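Local coordinates for periplasmic solute binding protein (Candidatus liberibacter, PDB 4CL2), which binds manganese or zinc in the periplasm and probably delivers the metal to an ABC transporter for uptake, at residues K4-G15 / D24-A34. Sequence-based numbering, arbitrary orientation. Where two conformers were deposited one is given.
Sequences KKVVLSSFSIIG and DLVTVTTLVEA. With SO4 (sulfate ion), chain B.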
loop_
_atom_site.group_PDB
_atom_site.type_symbol
_atom_site.label_atom_id
_atom_site.label_comp_id
_atom_site.label_asym_id
_atom_site.label_seq_id
_atom_site.Cartn_x
_atom_site.Cartn_y
_atom_site.Cartn_z
ATOM N N LYS A 4 -16.130 -4.827 24.395
ATOM C CA LYS A 4 -15.655 -4.956 22.984
ATOM C C LYS A 4 -14.263 -4.369 22.780
ATOM O O LYS A 4 -13.989 -3.218 23.090
ATOM C CB LYS A 4 -16.614 -4.276 22.062
ATOM C CG LYS A 4 -16.357 -4.587 20.628
ATOM C CD LYS A 4 -17.668 -4.475 19.882
ATOM C CE LYS A 4 -17.501 -4.669 18.417
ATOM N NZ LYS A 4 -18.772 -4.471 17.644
ATOM N N LYS A 5 -13.401 -5.160 22.213
ATOM C CA LYS A 5 -12.016 -4.759 22.018
ATOM C C LYS A 5 -11.920 -3.757 20.870
ATOM O O LYS A 5 -12.770 -3.695 19.993
ATOM C CB LYS A 5 -11.202 -6.002 21.692
ATOM C CG LYS A 5 -11.121 -6.858 22.957
ATOM C CD LYS A 5 -10.410 -8.139 22.743
ATOM C CE LYS A 5 -10.639 -9.095 23.915
ATOM N NZ LYS A 5 -10.166 -8.459 25.181
ATOM N N VAL A 6 -10.859 -2.932 20.945
ATOM C CA VAL A 6 -10.640 -1.835 20.006
ATOM C C VAL A 6 -9.262 -2.077 19.370
ATOM O O VAL A 6 -8.283 -2.339 20.058
ATOM C CB VAL A 6 -10.658 -0.457 20.740
ATOM C CG1 VAL A 6 -10.358 0.696 19.765
ATOM C CG2 VAL A 6 -11.992 -0.189 21.357
ATOM N N VAL A 7 -9.224 -2.094 18.066
ATOM C CA VAL A 7 -7.984 -2.369 17.291
ATOM C C VAL A 7 -7.765 -1.130 16.394
ATOM O O VAL A 7 -8.590 -0.808 15.512
ATOM C CB VAL A 7 -8.131 -3.622 16.429
ATOM C CG1 VAL A 7 -6.881 -3.821 15.608
ATOM C CG2 VAL A 7 -8.412 -4.823 17.309
ATOM N N LEU A 8 -6.667 -0.438 16.672
ATOM C CA LEU A 8 -6.249 0.790 15.971
ATOM C C LEU A 8 -5.259 0.427 14.854
ATOM O O LEU A 8 -4.192 -0.117 15.084
ATOM C CB LEU A 8 -5.665 1.808 16.945
ATOM C CG LEU A 8 -5.105 3.046 16.245
ATOM C CD1 LEU A 8 -6.202 3.884 15.584
ATOM C CD2 LEU A 8 -4.338 3.866 17.325
ATOM N N SER A 9 -5.632 0.742 13.619
ATOM C CA SER A 9 -4.741 0.601 12.439
ATOM C C SER A 9 -4.072 1.966 12.143
ATOM O O SER A 9 -4.649 3.031 12.361
ATOM C CB SER A 9 -5.537 0.118 11.223
ATOM O OG SER A 9 -6.125 -1.165 11.407
ATOM N N SER A 10 -2.827 1.924 11.693
ATOM C CA SER A 10 -2.070 3.146 11.463
ATOM C C SER A 10 -2.673 3.977 10.306
ATOM O O SER A 10 -2.594 5.197 10.366
ATOM C CB SER A 10 -0.600 2.862 11.262
ATOM O OG SER A 10 -0.388 2.096 10.070
ATOM N N PHE A 11 -3.130 3.337 9.259
ATOM C CA PHE A 11 -3.701 4.073 8.133
ATOM C C PHE A 11 -4.742 3.276 7.394
ATOM O O PHE A 11 -5.069 2.118 7.725
ATOM C CB PHE A 11 -2.574 4.617 7.197
ATOM C CG PHE A 11 -2.033 3.601 6.181
ATOM C CD1 PHE A 11 -1.361 2.450 6.558
ATOM C CD2 PHE A 11 -2.185 3.865 4.827
ATOM C CE1 PHE A 11 -0.831 1.576 5.607
ATOM C CE2 PHE A 11 -1.671 2.984 3.866
ATOM C CZ PHE A 11 -0.985 1.849 4.261
ATOM N N SER A 12 -5.405 3.959 6.452
ATOM C CA SER A 12 -6.682 3.473 5.916
ATOM C C SER A 12 -6.612 2.092 5.330
ATOM O O SER A 12 -7.542 1.300 5.477
ATOM C CB SER A 12 -7.224 4.459 4.844
ATOM O OG SER A 12 -6.270 4.739 3.801
ATOM N N ILE A 13 -5.533 1.767 4.647
ATOM C CA ILE A 13 -5.449 0.472 4.000
ATOM C C ILE A 13 -5.474 -0.641 5.039
ATOM O O ILE A 13 -6.209 -1.628 4.883
ATOM C CB ILE A 13 -4.241 0.361 3.112
ATOM C CG1 ILE A 13 -4.440 1.358 1.927
ATOM C CG2 ILE A 13 -3.978 -1.098 2.699
ATOM C CD1 ILE A 13 -3.296 1.263 0.912
ATOM N N ILE A 14 -4.696 -0.499 6.092
ATOM C CA ILE A 14 -4.712 -1.520 7.152
ATOM C C ILE A 14 -6.027 -1.593 7.903
ATOM O O ILE A 14 -6.550 -2.676 8.187
ATOM C CB ILE A 14 -3.499 -1.323 8.099
ATOM C CG1 ILE A 14 -2.188 -1.517 7.314
ATOM C CG2 ILE A 14 -3.559 -2.238 9.311
ATOM C CD1 ILE A 14 -0.932 -1.242 8.143
ATOM N N GLY A 15 -6.655 -0.439 8.139
ATOM C CA GLY A 15 -7.966 -0.426 8.729
ATOM C C GLY A 15 -8.988 -1.202 7.954
ATOM O O GLY A 15 -9.805 -1.965 8.535
ATOM N N ASP A 24 -16.659 -6.585 12.602
ATOM C CA ASP A 24 -17.477 -6.138 13.805
ATOM C C ASP A 24 -17.379 -6.972 15.092
ATOM O O ASP A 24 -18.009 -6.580 16.112
ATOM C CB ASP A 24 -18.964 -5.890 13.493
ATOM C CG ASP A 24 -19.181 -4.862 12.383
ATOM O OD1 ASP A 24 -18.442 -3.852 12.282
ATOM O OD2 ASP A 24 -20.130 -5.054 11.612
ATOM N N LEU A 25 -16.519 -8.008 15.126
ATOM C CA LEU A 25 -16.173 -8.632 16.380
ATOM C C LEU A 25 -15.385 -7.744 17.305
ATOM O O LEU A 25 -15.417 -7.916 18.490
ATOM C CB LEU A 25 -15.407 -9.929 16.157
ATOM C CG LEU A 25 -16.257 -10.966 15.408
ATOM C CD1 LEU A 25 -15.292 -12.030 14.901
ATOM C CD2 LEU A 25 -17.351 -11.563 16.276
ATOM N N VAL A 26 -14.635 -6.827 16.708
ATOM C CA VAL A 26 -13.902 -5.761 17.392
ATOM C C VAL A 26 -14.232 -4.436 16.712
ATOM O O VAL A 26 -14.710 -4.409 15.568
ATOM C CB VAL A 26 -12.379 -5.976 17.396
ATOM C CG1 VAL A 26 -12.033 -7.322 17.973
ATOM C CG2 VAL A 26 -11.761 -5.745 16.020
ATOM N N THR A 27 -13.991 -3.346 17.434
ATOM C CA THR A 27 -14.075 -2.020 16.864
ATOM C C THR A 27 -12.787 -1.671 16.171
ATOM O O THR A 27 -11.760 -1.687 16.804
ATOM C CB THR A 27 -14.392 -1.000 17.967
ATOM O OG1 THR A 27 -15.637 -1.387 18.565
ATOM C CG2 THR A 27 -14.517 0.408 17.403
ATOM N N VAL A 28 -12.824 -1.409 14.858
ATOM C CA VAL A 28 -11.623 -1.093 14.120
ATOM C C VAL A 28 -11.598 0.435 13.930
ATOM O O VAL A 28 -12.572 1.053 13.426
ATOM C CB VAL A 28 -11.618 -1.821 12.764
ATOM C CG1 VAL A 28 -10.474 -1.328 11.904
ATOM C CG2 VAL A 28 -11.497 -3.323 12.986
ATOM N N THR A 29 -10.527 1.039 14.361
ATOM C CA THR A 29 -10.260 2.479 14.211
ATOM C C THR A 29 -9.030 2.641 13.327
ATOM O O THR A 29 -8.244 1.656 13.093
ATOM C CB THR A 29 -10.068 3.123 15.563
ATOM O OG1 THR A 29 -9.059 2.409 16.306
ATOM C CG2 THR A 29 -11.392 3.161 16.325
ATOM N N THR A 30 -8.858 3.874 12.853
ATOM C CA THR A 30 -7.749 4.250 11.974
ATOM C C THR A 30 -7.145 5.554 12.414
ATOM O O THR A 30 -7.880 6.512 12.731
ATOM C CB THR A 30 -8.284 4.385 10.507
ATOM O OG1 THR A 30 -8.871 3.142 10.093
ATOM C CG2 THR A 30 -7.169 4.781 9.569
ATOM N N LEU A 31 -5.821 5.642 12.422
ATOM C CA LEU A 31 -5.168 6.882 12.797
ATOM C C LEU A 31 -5.094 7.851 11.607
ATOM O O LEU A 31 -5.669 8.914 11.678
ATOM C CB LEU A 31 -3.761 6.625 13.338
ATOM C CG LEU A 31 -2.913 7.809 13.754
ATOM C CD1 LEU A 31 -3.551 8.508 14.945
ATOM C CD2 LEU A 31 -1.495 7.402 14.170
ATOM N N VAL A 32 -4.367 7.462 10.561
ATOM C CA VAL A 32 -4.142 8.329 9.402
ATOM C C VAL A 32 -5.265 7.959 8.451
ATOM O O VAL A 32 -5.230 6.983 7.724
ATOM C CB VAL A 32 -2.738 8.091 8.753
ATOM C CG1 VAL A 32 -2.593 8.999 7.521
ATOM C CG2 VAL A 32 -1.644 8.329 9.767
ATOM N N GLU A 33 -6.307 8.776 8.473
ATOM C CA GLU A 33 -7.506 8.478 7.742
ATOM C C GLU A 33 -7.200 8.750 6.255
ATOM O O GLU A 33 -6.255 9.455 5.902
ATOM C CB GLU A 33 -8.665 9.352 8.180
ATOM C CG GLU A 33 -9.035 9.260 9.639
ATOM C CD GLU A 33 -9.986 8.167 9.989
ATOM O OE1 GLU A 33 -10.200 7.275 9.157
ATOM O OE2 GLU A 33 -10.522 8.248 11.136
ATOM N N ALA A 34 -8.049 8.173 5.442
ATOM C CA ALA A 34 -7.956 8.333 3.969
ATOM C C ALA A 34 -7.810 9.802 3.614
ATOM O O ALA A 34 -8.506 10.638 4.184
ATOM C CB ALA A 34 -9.224 7.806 3.359
HETATM S S SO4 B . -12.324 5.582 12.831
HETATM O O1 SO4 B . -12.239 6.325 11.562
HETATM O O2 SO4 B . -13.232 6.113 13.876
HETATM O O3 SO4 B . -11.038 5.690 13.402
HETATM O O4 SO4 B . -12.787 4.220 12.550
HETATM O O HOH W 1 -17.941 -1.134 17.046
HETATM O O HOH W 2 -14.238 -7.779 20.988
HETATM O O HOH W 3 -4.773 6.632 4.925
#
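Strands 6-9 and 27-30 run parallel at 26°, tied by a ladder of backbone bonds from Thr27 N to Lys5 O (2.9 Å) through Ser9 N to Thr29 O. The ladder continues as Leu31 N binds Ser9 O and Val32 N binds Ser10 O. On one face, Thr29 meets Leu8 at about a right angle. Thr29 chi1 of 53° sets OG1 between the backbone N and carbonyl carbon, and Leu8 CD1 lies 3.3 Å from Thr29 OG1. On the other face, Val7 CG2 packs on Val26 CG2 at 3.7 Å, and Leu125 and Leu128 of helix 111-128 also touch Val7. Thr30 lays its CG2 against the start of helix 12-22, 3.6 Å from Phe11 C. Gly15, in the first turn of that helix, brings its CA within 3.9 Å of Thr30 OG1. At the N-terminal end of the pair, the extended side chain of Lys4 crosses that of Thr27, and Lys4 NZ donates to Asp24 O (2.7 Å). Water 2 joins Lys5 N to Leu25 O. Phe11 takes the N-cap position, and its CB packs on Val32 CB at 3.8 Å. Water 3 links Val32 O to Ser12 OG, which also bonds Leu249 N. Strand 27-30 is the outer strand of its four-stranded sheet within the chain. Thr30 N, on its outward side, binds a sulfate, probably from crystallisation, that Lys50 also holds. The two strands and helix 12-22 between them form a beta-alpha-beta crossover. Its backbone bonds fix the register, and its strand-to-helix turn places the Phe11 side chain about 8 Å from the bound manganese, near the metal ligands His106 and Asp247.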